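Local atomic coordinates of UPF0255 protein frsA (Vibrio vulnificus, PDB entry 4I4C), a protein that probably hydrolyses carboxylic esters to an alcohol and a carboxylate, as a serine esterase of the FrsA family in the alpha/beta-hydrolase clan. Residues Q34-E39 against D330-S335; I173-G178 against H248-N253; P298-F303 against N374-F379; F46-N51 against R73-K78. All coordinates share one frame; numbering follows the deposited sequence.

From the N terminus, contact 1 opens first, on helix 31-44, and remains open for nearly 300 residues. Contact 4 opens and closes early within that span, joining the loop after helix 31-44 to the C-terminal part of helix 64-75 in the helical N-terminal part. Contact 2, also enclosed by contact 1, follows and packs edge strand 167-175 of the large mixed sheet against helix 246-254. Contact 3 opens at 298-303, before contact 1 closes at 330-335, and itself closes at 374-379, so contacts 1 and 3 cross. Contact 1 thus brings the N-terminal helices to the long connection between strands 291-295 and 358-363, whereas contacts 2 and 3 lie within the sheet domain.

Contact 1 (Q34-E39 against D330-S335); sequences QSLLDE and DIYSLS
The hydroxyl of Ser335 is gripped twice: OG donates to the carbonyl O of Tyr332 over 2.6 Å, from above the carbonyl plane, and is also hydrogen-bonded to NE2 of Gln310. These bonds tie Ser335 to the first turn of helix 331-337 and to Gln310. The two helix segments run nearly at right angles (81°), and their side chains make an apolar contact. CD2 of Leu36 lies obliquely to the Tyr332 ring, 3.9 Å from CE1, the two side chains arriving from opposite directions. The same methyl is 4.1 Å from CG2 of Ile331. Ile331 sends its longer branch further in: with chi2 at -178° the branch is extended, and CD1 comes to 3.6 Å from CD2 of Leu37. Leu317 of helix 314-323 and Tyr29 touch both Leu37 and Ile331, closing a small apolar cluster. Asp330 is the N-cap of helix 331-337, its OD2 accepting from the backbone N of Ser333 at 2.9 Å on the anti side. The touch between 34-39 and 330-335 thus rests on dispersion and burial, while a hydrogen bond of Ile331 N with Ser33 OG, one turn earlier on helix 31-44, ties the two helices where helix 331-337 begins.

Contact 2 (I173-G178 against H248-N253); sequences IPFEKG and HQAVLN
Phe175 and Ile173, two residues apart on strand 167-175, both start out toward helix 246-254 but meet it in different ways. The Phe175 ring stands obliquely to the methyl of Ala250, whose CB is 3.7 Å from CD1 and 4.1 Å from CG of the ring. CG of Phe175 lies anti to the backbone N and beside the carbonyl carbon (chi1 179°), which places CD1 against that methyl. CG of Glu176 lies 3.7 Å above one face of the ring, offset toward its rim; that side chain is poorly ordered, although its OE2 forms a salt bridge with NE of Arg246 at the start of the helix. Ile173 and Val251 cross at about a right angle, meeting through one methyl each, CD1 of Ile173 and CG2 of Val251, 3.9 Å apart. Ile180, on the neighbouring strand 178-186, reaches Phe175, Ala250 and Val251 and extends the apolar layer. The axes of the strand and helix segments come within 9.2 Å, with 130° between their directions. Residues 175-178 form the type I' turn of a tight beta hairpin, here the hairpin of the first two strands of an alpha/beta-hydrolase sheet, covered by the helix that connects its fourth and fifth strands.

Contact 3 (P298-F303 against N374-F379); sequences PIHDIF and NQMVAF
Ile299 and His300 lie in the loop that leaves strand 291-295, just ahead of a run with helical backbone angles at 301-303, and face one flank of helix 371-379, the CA of Ile299 being 7.4 Å from the CA of Asn374. In alpha/beta-hydrolase terms the loop follows the sixth strand of the sheet and the helix follows the seventh, strand 358-363, so two successive crossover connections are packed together here. Ile299 and Val377 cross at about a right angle. A single methyl, CG2 of Val377, does the touching: it nestles among the branches of the isoleucine, 3.8 Å from CG1 and 3.9 Å from CG2. Val377 also rests on Ile358 and Ala360, which ties the pair to the sheet beneath, while Ile299 leans on Leu349 and Asn276. Polar bonds tie loop to helix directly. The carboxylate of Asp373, in helix 371-379 next to Asn374, accepts from two consecutive backbone amides, OD2 from the N of His300 and OD1 from the N of Asp301. A separate hydrogen bond, from ND1 of His300 to OG of Ser342, limits rotation of the imidazole beside Met376, whose side chain bends at its last torsion (chi3 -77°) to turn the terminal methyl toward His300. CE of Met376 thus sits obliquely to the imidazole, 3.6 Å from CB and 3.9 Å from CG of His300.

Contact 4 (F46-N51 against R73-K78); sequences FSWYRN and RIASSK
A small apolar contact joins Trp48, in the loop between helices 31-44 and 54-60, to Ile74 and Ala75 in the C-terminal part of helix 64-75, within the helical part that precedes the large sheet. It buries just 99 Å² in all, and the backbones stay well apart: the CA atoms of Trp48 and Ala75 are separated by 9.0 Å, a gap the indole spans. The benzo half of the ring system makes the touch. Its CZ3 has CG2 of Ile74 at 3.8 Å, near the ring plane, so the isoleucine methyl abuts an edge; the neighbouring CH2 lies 3.9 Å from CB of Ala75, which approaches obliquely. Trp48 and Ile74 cross at about a right angle. A chi2 of 95°, rather than one near -90°, puts the six-membered ring of the indole, and not the pyrrole N-H, toward the helix. Ile74 also touches Trp98, Glu101 and Trp102 of helix 98-114. The loop is also pinned by Asp88, which touches Trp48 and whose OD1 accepts from the N of Tyr49, while its OD2 makes a salt bridge with NH1 of Arg50. Hydrogen bonding and charge thus anchor the residues just after Trp48, while the touch on helix 64-75 itself rests on dispersion between the benzo ring and two methyls.

Contact 1 (Q34-E39 against D330-S335)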
loop_
_atom_site.group_PDB
_atom_site.type_symbol
_atom_site.label_atom_id
_atom_site.label_comp_id
_atom_site.label_asym_id
_atom_site.label_seq_id
_atom_site.Cartn_x
_atom_site.Cartn_y
_atom_site.Cartn_z
ATOM N N GLN A 34 10.894 21.640 -12.754
ATOM C CA GLN A 34 12.203 21.176 -12.312
ATOM C C GLN A 34 12.824 22.163 -11.345
ATOM O O GLN A 34 13.488 21.771 -10.376
ATOM C CB GLN A 34 13.167 20.948 -13.479
ATOM C CG GLN A 34 14.530 20.396 -13.029
ATOM C CD GLN A 34 14.407 19.125 -12.175
ATOM O OE1 GLN A 34 13.865 18.111 -12.628
ATOM N NE2 GLN A 34 14.909 19.179 -10.932
ATOM N N SER A 35 12.614 23.448 -11.614
ATOM C CA SER A 35 13.125 24.498 -10.735
ATOM C C SER A 35 12.498 24.412 -9.344
ATOM O O SER A 35 13.181 24.605 -8.335
ATOM C CB SER A 35 12.914 25.882 -11.344
ATOM O OG SER A 35 13.116 26.886 -10.363
ATOM N N LEU A 36 11.203 24.116 -9.289
ATOM C CA LEU A 36 10.524 23.881 -8.006
ATOM C C LEU A 36 11.061 22.652 -7.236
ATOM O O LEU A 36 11.239 22.703 -6.012
ATOM C CB LEU A 36 9.008 23.797 -8.203
ATOM C CG LEU A 36 8.173 23.510 -6.956
ATOM C CD1 LEU A 36 8.586 24.417 -5.809
ATOM C CD2 LEU A 36 6.700 23.681 -7.272
ATOM N N LEU A 37 11.316 21.561 -7.956
ATOM C CA LEU A 37 11.938 20.371 -7.382
ATOM C C LEU A 37 13.300 20.677 -6.752
ATOM O O LEU A 37 13.627 20.173 -5.674
ATOM C CB LEU A 37 12.084 19.280 -8.447
ATOM C CG LEU A 37 10.756 18.647 -8.881
ATOM C CD1 LEU A 37 10.990 17.533 -9.878
ATOM C CD2 LEU A 37 9.982 18.118 -7.657
ATOM N N ASP A 38 14.093 21.506 -7.426
ATOM C CA ASP A 38 15.389 21.904 -6.887
ATOM C C ASP A 38 15.215 22.683 -5.578
ATOM O O ASP A 38 15.923 22.426 -4.607
ATOM C CB ASP A 38 16.198 22.698 -7.920
ATOM C CG ASP A 38 16.453 21.910 -9.189
ATOM O OD1 ASP A 38 16.585 20.665 -9.113
ATOM O OD2 ASP A 38 16.514 22.540 -10.267
ATOM N N GLU A 39 14.266 23.620 -5.553
ATOM C CA GLU A 39 13.894 24.319 -4.311
ATOM C C GLU A 39 13.584 23.350 -3.155
ATOM O O GLU A 39 14.133 23.470 -2.056
ATOM C CB GLU A 39 12.661 25.201 -4.535
ATOM C CG GLU A 39 12.932 26.589 -5.065
ATOM C CD GLU A 39 13.795 27.417 -4.134
ATOM O OE1 GLU A 39 13.330 27.794 -3.033
ATOM O OE2 GLU A 39 14.949 27.692 -4.516
ATOM N N ASP A 330 3.496 18.974 -14.750
ATOM C CA ASP A 330 3.452 20.316 -14.206
ATOM C C ASP A 330 2.948 20.204 -12.771
ATOM O O ASP A 330 1.817 19.803 -12.545
ATOM C CB ASP A 330 2.517 21.204 -15.028
ATOM C CG ASP A 330 2.562 22.639 -14.581
ATOM O OD1 ASP A 330 3.185 23.458 -15.286
ATOM O OD2 ASP A 330 1.990 22.939 -13.511
ATOM N N ILE A 331 3.796 20.542 -11.805
ATOM C CA ILE A 331 3.457 20.368 -10.391
ATOM C C ILE A 331 2.284 21.237 -9.945
ATOM O O ILE A 331 1.457 20.813 -9.135
ATOM C CB ILE A 331 4.685 20.625 -9.481
ATOM C CG1 ILE A 331 5.862 19.743 -9.937
ATOM C CG2 ILE A 331 4.337 20.390 -8.030
ATOM C CD1 ILE A 331 7.125 19.864 -9.089
ATOM N N TYR A 332 2.206 22.452 -10.475
ATOM C CA TYR A 332 1.150 23.372 -10.070
ATOM C C TYR A 332 -0.198 22.816 -10.509
ATOM O O TYR A 332 -1.167 22.849 -9.760
ATOM C CB TYR A 332 1.381 24.765 -10.662
ATOM C CG TYR A 332 2.772 25.294 -10.407
ATOM C CD1 TYR A 332 3.109 25.870 -9.187
ATOM C CD2 TYR A 332 3.757 25.201 -11.386
ATOM C CE1 TYR A 332 4.387 26.348 -8.951
ATOM C CE2 TYR A 332 5.036 25.675 -11.163
ATOM C CZ TYR A 332 5.349 26.247 -9.944
ATOM O OH TYR A 332 6.630 26.716 -9.733
ATOM N N SER A 333 -0.242 22.293 -11.725
ATOM C CA SER A 333 -1.466 21.702 -12.238
ATOM C C SER A 333 -1.820 20.420 -11.480
ATOM O O SER A 333 -2.954 20.250 -11.055
ATOM C CB SER A 333 -1.344 21.434 -13.728
ATOM O OG SER A 333 -2.485 20.749 -14.190
ATOM N N LEU A 334 -0.847 19.526 -11.313
ATOM C CA LEU A 334 -1.040 18.324 -10.501
ATOM C C LEU A 334 -1.607 18.600 -9.095
ATOM O O LEU A 334 -2.501 17.892 -8.623
ATOM C CB LEU A 334 0.272 17.550 -10.386
ATOM C CG LEU A 334 0.285 16.246 -9.587
ATOM C CD1 LEU A 334 -0.845 15.365 -10.049
ATOM C CD2 LEU A 334 1.635 15.523 -9.756
ATOM N N SER A 335 -1.084 19.627 -8.436
ATOM C CA SER A 335 -1.505 19.979 -7.087
ATOM C C SER A 335 -2.955 20.452 -7.047
ATOM O O SER A 335 -3.675 20.155 -6.097
ATOM C CB SER A 335 -0.614 21.082 -6.520
ATOM O OG SER A 335 -0.733 22.262 -7.300
#

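Contact 2 (I173-G178 against H248-N253)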
loop_
_atom_site.group_PDB
_atom_site.type_symbol
_atom_site.label_atom_id
_atom_site.label_comp_id
_atom_site.label_asym_id
_atom_site.label_seq_id
_atom_site.Cartn_x
_atom_site.Cartn_y
_atom_site.Cartn_z
ATOM N N ILE A 173 -11.882 -11.193 -11.373
ATOM C CA ILE A 173 -13.253 -10.735 -11.380
ATOM C C ILE A 173 -13.450 -9.752 -12.521
ATOM O O ILE A 173 -12.901 -8.648 -12.493
ATOM C CB ILE A 173 -13.556 -10.038 -10.060
ATOM C CG1 ILE A 173 -13.303 -11.008 -8.904
ATOM C CG2 ILE A 173 -14.985 -9.516 -10.043
ATOM C CD1 ILE A 173 -13.265 -10.356 -7.551
ATOM N N PRO A 174 -14.218 -10.155 -13.544
ATOM C CA PRO A 174 -14.504 -9.245 -14.655
ATOM C C PRO A 174 -15.120 -7.923 -14.200
ATOM O O PRO A 174 -15.951 -7.894 -13.289
ATOM C CB PRO A 174 -15.492 -10.041 -15.525
ATOM C CG PRO A 174 -15.894 -11.237 -14.696
ATOM C CD PRO A 174 -14.727 -11.510 -13.809
ATOM N N PHE A 175 -14.682 -6.843 -14.841
ATOM C CA PHE A 175 -15.185 -5.499 -14.591
ATOM C C PHE A 175 -14.594 -4.614 -15.684
ATOM O O PHE A 175 -13.374 -4.509 -15.809
ATOM C CB PHE A 175 -14.766 -5.012 -13.191
ATOM C CG PHE A 175 -15.237 -3.613 -12.849
ATOM C CD1 PHE A 175 -16.575 -3.362 -12.564
ATOM C CD2 PHE A 175 -14.340 -2.555 -12.802
ATOM C CE1 PHE A 175 -17.011 -2.075 -12.243
ATOM C CE2 PHE A 175 -14.764 -1.273 -12.474
ATOM C CZ PHE A 175 -16.105 -1.032 -12.202
ATOM N N GLU A 176 -15.463 -4.015 -16.496
ATOM C CA GLU A 176 -15.050 -3.082 -17.552
ATOM C C GLU A 176 -14.020 -3.633 -18.543
ATOM O O GLU A 176 -13.001 -2.988 -18.802
ATOM C CB GLU A 176 -14.526 -1.777 -16.950
ATOM C CG GLU A 176 -15.530 -1.047 -16.079
ATOM C CD GLU A 176 -15.130 0.391 -15.840
ATOM O OE1 GLU A 176 -15.402 1.234 -16.723
ATOM O OE2 GLU A 176 -14.535 0.678 -14.778
ATOM N N LYS A 177 -14.292 -4.823 -19.079
ATOM C CA LYS A 177 -13.471 -5.447 -20.132
ATOM C C LYS A 177 -12.090 -5.951 -19.687
ATOM O O LYS A 177 -11.375 -6.597 -20.455
ATOM C CB LYS A 177 -13.323 -4.525 -21.347
ATOM C CG LYS A 177 -14.631 -4.039 -21.948
ATOM C CD LYS A 177 -14.382 -3.602 -23.373
ATOM C CE LYS A 177 -15.411 -2.620 -23.865
ATOM N NZ LYS A 177 -14.975 -2.116 -25.192
ATOM N N GLY A 178 -11.713 -5.640 -18.457
ATOM C CA GLY A 178 -10.541 -6.242 -17.859
ATOM C C GLY A 178 -11.004 -7.126 -16.722
ATOM O O GLY A 178 -12.210 -7.321 -16.536
ATOM N N HIS A 248 -13.387 -2.019 -5.630
ATOM C CA HIS A 248 -13.819 -2.638 -4.378
ATOM C C HIS A 248 -15.317 -2.954 -4.342
ATOM O O HIS A 248 -15.743 -3.959 -3.751
ATOM C CB HIS A 248 -13.419 -1.758 -3.201
ATOM C CG HIS A 248 -11.940 -1.574 -3.077
ATOM N ND1 HIS A 248 -11.265 -0.551 -3.703
ATOM C CD2 HIS A 248 -11.005 -2.306 -2.429
ATOM C CE1 HIS A 248 -9.975 -0.649 -3.429
ATOM N NE2 HIS A 248 -9.791 -1.702 -2.654
ATOM N N GLN A 249 -16.111 -2.095 -4.978
ATOM C CA GLN A 249 -17.552 -2.288 -5.029
ATOM C C GLN A 249 -17.853 -3.533 -5.844
ATOM O O GLN A 249 -18.722 -4.337 -5.484
ATOM C CB GLN A 249 -18.223 -1.073 -5.655
ATOM C CG GLN A 249 -19.709 -1.231 -5.837
ATOM C CD GLN A 249 -20.433 0.056 -5.588
ATOM O OE1 GLN A 249 -20.051 1.107 -6.112
ATOM N NE2 GLN A 249 -21.476 -0.003 -4.764
ATOM N N ALA A 250 -17.111 -3.689 -6.933
ATOM C CA ALA A 250 -17.262 -4.842 -7.814
ATOM C C ALA A 250 -16.790 -6.102 -7.111
ATOM O O ALA A 250 -17.390 -7.162 -7.266
ATOM C CB ALA A 250 -16.498 -4.638 -9.132
ATOM N N VAL A 251 -15.709 -5.993 -6.346
ATOM C CA VAL A 251 -15.224 -7.137 -5.583
ATOM C C VAL A 251 -16.243 -7.484 -4.490
ATOM O O VAL A 251 -16.498 -8.659 -4.217
ATOM C CB VAL A 251 -13.830 -6.884 -4.959
ATOM C CG1 VAL A 251 -13.474 -7.996 -3.999
ATOM C CG2 VAL A 251 -12.749 -6.777 -6.044
ATOM N N LEU A 252 -16.839 -6.460 -3.879
ATOM C CA LEU A 252 -17.889 -6.676 -2.879
ATOM C C LEU A 252 -19.092 -7.391 -3.498
ATOM O O LEU A 252 -19.578 -8.394 -2.964
ATOM C CB LEU A 252 -18.320 -5.352 -2.235
ATOM C CG LEU A 252 -19.494 -5.342 -1.246
ATOM C CD1 LEU A 252 -19.220 -6.204 -0.022
ATOM C CD2 LEU A 252 -19.822 -3.912 -0.826
ATOM N N ASN A 253 -19.554 -6.890 -4.640
ATOM C CA ASN A 253 -20.691 -7.499 -5.323
ATOM C C ASN A 253 -20.409 -8.914 -5.802
ATOM O O ASN A 253 -21.333 -9.698 -6.013
ATOM C CB ASN A 253 -21.149 -6.630 -6.495
ATOM C CG ASN A 253 -21.718 -5.304 -6.043
ATOM O OD1 ASN A 253 -22.149 -5.156 -4.896
ATOM N ND2 ASN A 253 -21.722 -4.326 -6.944
#

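Contact 3 (P298-F303 against N374-F379)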
loop_
_atom_site.group_PDB
_atom_site.type_symbol
_atom_site.label_atom_id
_atom_site.label_comp_id
_atom_site.label_asym_id
_atom_site.label_seq_id
_atom_site.Cartn_x
_atom_site.Cartn_y
_atom_site.Cartn_z
ATOM N N PRO A 298 -5.405 9.758 3.787
ATOM C CA PRO A 298 -5.490 11.173 3.389
ATOM C C PRO A 298 -6.929 11.541 3.048
ATOM O O PRO A 298 -7.267 11.679 1.865
ATOM C CB PRO A 298 -4.625 11.234 2.121
ATOM C CG PRO A 298 -4.730 9.859 1.537
ATOM C CD PRO A 298 -4.851 8.909 2.716
ATOM N N ILE A 299 -7.762 11.695 4.074
ATOM C CA ILE A 299 -9.199 11.920 3.893
ATOM C C ILE A 299 -9.522 13.225 3.181
ATOM O O ILE A 299 -10.377 13.269 2.296
ATOM C CB ILE A 299 -9.939 11.908 5.241
ATOM C CG1 ILE A 299 -9.879 10.525 5.892
ATOM C CG2 ILE A 299 -11.389 12.355 5.074
ATOM C CD1 ILE A 299 -10.220 9.384 4.967
ATOM N N HIS A 300 -8.847 14.295 3.577
ATOM C CA HIS A 300 -9.190 15.610 3.069
ATOM C C HIS A 300 -8.037 16.605 3.068
ATOM O O HIS A 300 -7.743 17.218 2.033
ATOM C CB HIS A 300 -10.349 16.219 3.870
ATOM C CG HIS A 300 -10.524 17.696 3.649
ATOM N ND1 HIS A 300 -11.040 18.220 2.481
ATOM C CD2 HIS A 300 -10.248 18.755 4.448
ATOM C CE1 HIS A 300 -11.078 19.540 2.573
ATOM N NE2 HIS A 300 -10.606 19.889 3.757
ATOM N N ASP A 301 -7.404 16.779 4.229
ATOM C CA ASP A 301 -6.539 17.940 4.456
ATOM C C ASP A 301 -5.441 18.129 3.406
ATOM O O ASP A 301 -5.360 19.183 2.783
ATOM C CB ASP A 301 -5.933 17.931 5.863
ATOM C CG ASP A 301 -5.292 19.256 6.219
ATOM O OD1 ASP A 301 -6.026 20.190 6.606
ATOM O OD2 ASP A 301 -4.057 19.370 6.097
ATOM N N ILE A 302 -4.609 17.110 3.210
ATOM C CA ILE A 302 -3.504 17.221 2.262
ATOM C C ILE A 302 -4.002 17.428 0.825
ATOM O O ILE A 302 -3.452 18.246 0.087
ATOM C CB ILE A 302 -2.514 16.020 2.357
ATOM C CG1 ILE A 302 -1.411 16.139 1.310
ATOM C CG2 ILE A 302 -3.220 14.691 2.186
ATOM C CD1 ILE A 302 -0.428 17.251 1.592
ATOM N N PHE A 303 -5.051 16.703 0.440
ATOM C CA PHE A 303 -5.573 16.780 -0.923
ATOM C C PHE A 303 -6.078 18.176 -1.251
ATOM O O PHE A 303 -5.999 18.638 -2.393
ATOM C CB PHE A 303 -6.694 15.758 -1.121
ATOM C CG PHE A 303 -6.199 14.354 -1.286
ATOM C CD1 PHE A 303 -4.900 14.110 -1.696
ATOM C CD2 PHE A 303 -7.024 13.281 -1.027
ATOM C CE1 PHE A 303 -4.443 12.828 -1.848
ATOM C CE2 PHE A 303 -6.559 11.981 -1.186
ATOM C CZ PHE A 303 -5.268 11.760 -1.593
ATOM N N ASN A 374 -9.598 12.292 10.504
ATOM C CA ASN A 374 -10.227 11.148 11.150
ATOM C C ASN A 374 -11.439 11.486 12.024
ATOM O O ASN A 374 -12.384 10.704 12.111
ATOM C CB ASN A 374 -9.166 10.355 11.911
ATOM C CG ASN A 374 -8.137 9.768 10.972
ATOM O OD1 ASN A 374 -8.492 9.071 10.021
ATOM N ND2 ASN A 374 -6.873 10.095 11.187
ATOM N N GLN A 375 -11.409 12.656 12.651
ATOM C CA GLN A 375 -12.569 13.163 13.376
ATOM C C GLN A 375 -13.789 13.365 12.486
ATOM O O GLN A 375 -14.910 13.043 12.883
ATOM C CB GLN A 375 -12.227 14.477 14.068
ATOM C CG GLN A 375 -11.791 14.301 15.498
ATOM C CD GLN A 375 -11.390 15.611 16.124
ATOM O OE1 GLN A 375 -10.700 16.433 15.503
ATOM N NE2 GLN A 375 -11.824 15.825 17.355
ATOM N N MET A 376 -13.569 13.906 11.290
ATOM C CA MET A 376 -14.638 14.070 10.308
ATOM C C MET A 376 -15.301 12.744 9.986
ATOM O O MET A 376 -16.522 12.595 10.080
ATOM C CB MET A 376 -14.078 14.650 9.019
ATOM C CG MET A 376 -14.233 16.131 8.889
ATOM S SD MET A 376 -14.224 16.616 7.162
ATOM C CE MET A 376 -12.485 16.502 6.799
ATOM N N VAL A 377 -14.481 11.781 9.584
ATOM C CA VAL A 377 -14.978 10.458 9.243
ATOM C C VAL A 377 -15.769 9.867 10.413
ATOM O O VAL A 377 -16.861 9.330 10.226
ATOM C CB VAL A 377 -13.818 9.512 8.833
ATOM C CG1 VAL A 377 -14.294 8.074 8.755
ATOM C CG2 VAL A 377 -13.220 9.956 7.501
ATOM N N ALA A 378 -15.235 10.003 11.625
ATOM C CA ALA A 378 -15.792 9.289 12.759
ATOM C C ALA A 378 -17.162 9.824 13.113
ATOM O O ALA A 378 -18.041 9.067 13.529
ATOM C CB ALA A 378 -14.870 9.368 13.957
ATOM N N PHE A 379 -17.341 11.127 12.938
ATOM C CA PHE A 379 -18.609 11.740 13.287
ATOM C C PHE A 379 -19.729 11.268 12.380
ATOM O O PHE A 379 -20.864 11.128 12.827
ATOM C CB PHE A 379 -18.547 13.263 13.262
ATOM C CG PHE A 379 -19.813 13.905 13.743
ATOM C CD1 PHE A 379 -20.102 13.957 15.101
ATOM C CD2 PHE A 379 -20.736 14.415 12.843
ATOM C CE1 PHE A 379 -21.272 14.526 15.549
ATOM C CE2 PHE A 379 -21.914 14.990 13.289
ATOM C CZ PHE A 379 -22.181 15.046 14.643
#

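Contact 4 (F46-N51 against R73-K78)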
loop_
_atom_site.group_PDB
_atom_site.type_symbol
_atom_site.label_atom_id
_atom_site.label_comp_id
_atom_site.label_asym_id
_atom_site.label_seq_id
_atom_site.Cartn_x
_atom_site.Cartn_y
_atom_site.Cartn_z
ATOM N N PHE A 46 17.232 16.078 2.306
ATOM C CA PHE A 46 17.149 14.633 2.545
ATOM C C PHE A 46 18.276 13.841 1.881
ATOM O O PHE A 46 18.750 14.214 0.801
ATOM C CB PHE A 46 15.794 14.089 2.088
ATOM C CG PHE A 46 14.630 14.596 2.904
ATOM C CD1 PHE A 46 14.837 15.169 4.150
ATOM C CD2 PHE A 46 13.330 14.499 2.421
ATOM C CE1 PHE A 46 13.759 15.637 4.907
ATOM C CE2 PHE A 46 12.258 14.957 3.172
ATOM C CZ PHE A 46 12.474 15.533 4.407
ATOM N N SER A 47 18.693 12.758 2.542
ATOM C CA SER A 47 19.809 11.898 2.097
ATOM C C SER A 47 19.347 10.766 1.194
ATOM O O SER A 47 20.154 9.940 0.757
ATOM C CB SER A 47 20.508 11.265 3.319
ATOM O OG SER A 47 21.280 12.217 4.026
ATOM N N TRP A 48 18.039 10.693 0.960
ATOM C CA TRP A 48 17.462 9.602 0.205
ATOM C C TRP A 48 16.445 10.192 -0.744
ATOM O O TRP A 48 15.783 11.169 -0.398
ATOM C CB TRP A 48 16.757 8.611 1.147
ATOM C CG TRP A 48 17.655 7.955 2.137
ATOM C CD1 TRP A 48 17.889 8.358 3.420
ATOM C CD2 TRP A 48 18.434 6.761 1.941
ATOM N NE1 TRP A 48 18.772 7.503 4.028
ATOM C CE2 TRP A 48 19.119 6.512 3.146
ATOM C CE3 TRP A 48 18.610 5.878 0.868
ATOM C CZ2 TRP A 48 19.971 5.420 3.309
ATOM C CZ3 TRP A 48 19.460 4.790 1.032
ATOM C CH2 TRP A 48 20.132 4.574 2.242
ATOM N N TYR A 49 16.345 9.624 -1.944
ATOM C CA TYR A 49 15.279 9.992 -2.888
ATOM C C TYR A 49 13.966 9.403 -2.378
ATOM O O TYR A 49 12.997 10.129 -2.102
ATOM C CB TYR A 49 15.594 9.467 -4.293
ATOM C CG TYR A 49 14.366 9.258 -5.153
ATOM C CD1 TYR A 49 13.645 10.336 -5.651
ATOM C CD2 TYR A 49 13.926 7.972 -5.464
ATOM C CE1 TYR A 49 12.499 10.130 -6.440
ATOM C CE2 TYR A 49 12.813 7.761 -6.247
ATOM C CZ TYR A 49 12.098 8.832 -6.729
ATOM O OH TYR A 49 10.980 8.594 -7.501
ATOM N N ARG A 50 13.954 8.081 -2.223
ATOM C CA ARG A 50 12.809 7.394 -1.636
ATOM C C ARG A 50 12.539 7.843 -0.208
ATOM O O ARG A 50 13.456 8.168 0.525
ATOM C CB ARG A 50 13.055 5.886 -1.648
ATOM C CG ARG A 50 12.971 5.302 -3.034
ATOM C CD ARG A 50 13.587 3.926 -3.070
ATOM N NE ARG A 50 13.579 3.360 -4.423
ATOM C CZ ARG A 50 14.547 3.535 -5.326
ATOM N NH1 ARG A 50 15.602 4.307 -5.057
ATOM N NH2 ARG A 50 14.442 2.959 -6.515
ATOM N N ASN A 51 11.265 7.880 0.177
ATOM C CA ASN A 51 10.943 7.954 1.589
ATOM C C ASN A 51 11.183 6.574 2.185
ATOM O O ASN A 51 10.535 5.603 1.807
ATOM C CB ASN A 51 9.503 8.415 1.825
ATOM C CG ASN A 51 9.171 8.560 3.307
ATOM O OD1 ASN A 51 8.297 7.872 3.819
ATOM N ND2 ASN A 51 9.889 9.442 4.003
ATOM N N ARG A 73 24.846 -1.379 2.069
ATOM C CA ARG A 73 25.461 -1.618 0.761
ATOM C C ARG A 73 25.003 -0.565 -0.266
ATOM O O ARG A 73 25.749 -0.216 -1.180
ATOM C CB ARG A 73 25.155 -3.031 0.252
ATOM C CG ARG A 73 25.930 -4.160 0.944
ATOM C CD ARG A 73 25.457 -5.506 0.412
ATOM N NE ARG A 73 26.320 -6.609 0.840
ATOM C CZ ARG A 73 27.385 -7.039 0.162
ATOM N NH1 ARG A 73 27.716 -6.473 -0.989
ATOM N NH2 ARG A 73 28.111 -8.049 0.627
ATOM N N ILE A 74 23.778 -0.063 -0.103
ATOM C CA ILE A 74 23.226 0.982 -0.964
ATOM C C ILE A 74 23.870 2.337 -0.661
ATOM O O ILE A 74 24.292 3.063 -1.569
ATOM C CB ILE A 74 21.692 1.126 -0.765
ATOM C CG1 ILE A 74 20.937 -0.063 -1.381
ATOM C CG2 ILE A 74 21.197 2.460 -1.348
ATOM C CD1 ILE A 74 19.441 -0.089 -1.010
ATOM N N ALA A 75 23.935 2.681 0.617
ATOM C CA ALA A 75 24.462 3.985 1.015
ATOM C C ALA A 75 26.001 4.069 0.933
ATOM O O ALA A 75 26.549 5.163 0.778
ATOM C CB ALA A 75 23.984 4.341 2.389
ATOM N N SER A 76 26.676 2.924 1.047
ATOM C CA SER A 76 28.149 2.847 1.006
ATOM C C SER A 76 28.718 2.820 -0.387
ATOM O O SER A 76 29.928 2.878 -0.554
ATOM C CB SER A 76 28.666 1.569 1.691
ATOM O OG SER A 76 28.602 1.689 3.090
ATOM N N SER A 77 27.862 2.668 -1.384
ATOM C CA SER A 77 28.343 2.432 -2.731
ATOM C C SER A 77 29.185 3.584 -3.284
ATOM O O SER A 77 28.917 4.763 -3.008
ATOM C CB SER A 77 27.195 2.113 -3.670
ATOM O OG SER A 77 27.671 1.881 -4.983
ATOM N N LYS A 78 30.214 3.214 -4.050
ATOM C CA LYS A 78 31.095 4.174 -4.717
ATOM C C LYS A 78 30.619 4.424 -6.139
ATOM O O LYS A 78 31.114 5.316 -6.823
ATOM C CB LYS A 78 32.534 3.655 -4.760
ATOM C CG LYS A 78 33.132 3.337 -3.404
ATOM C CD LYS A 78 33.327 4.588 -2.572
ATOM C CE LYS A 78 34.418 4.390 -1.532
ATOM N NZ LYS A 78 35.765 4.201 -2.166
#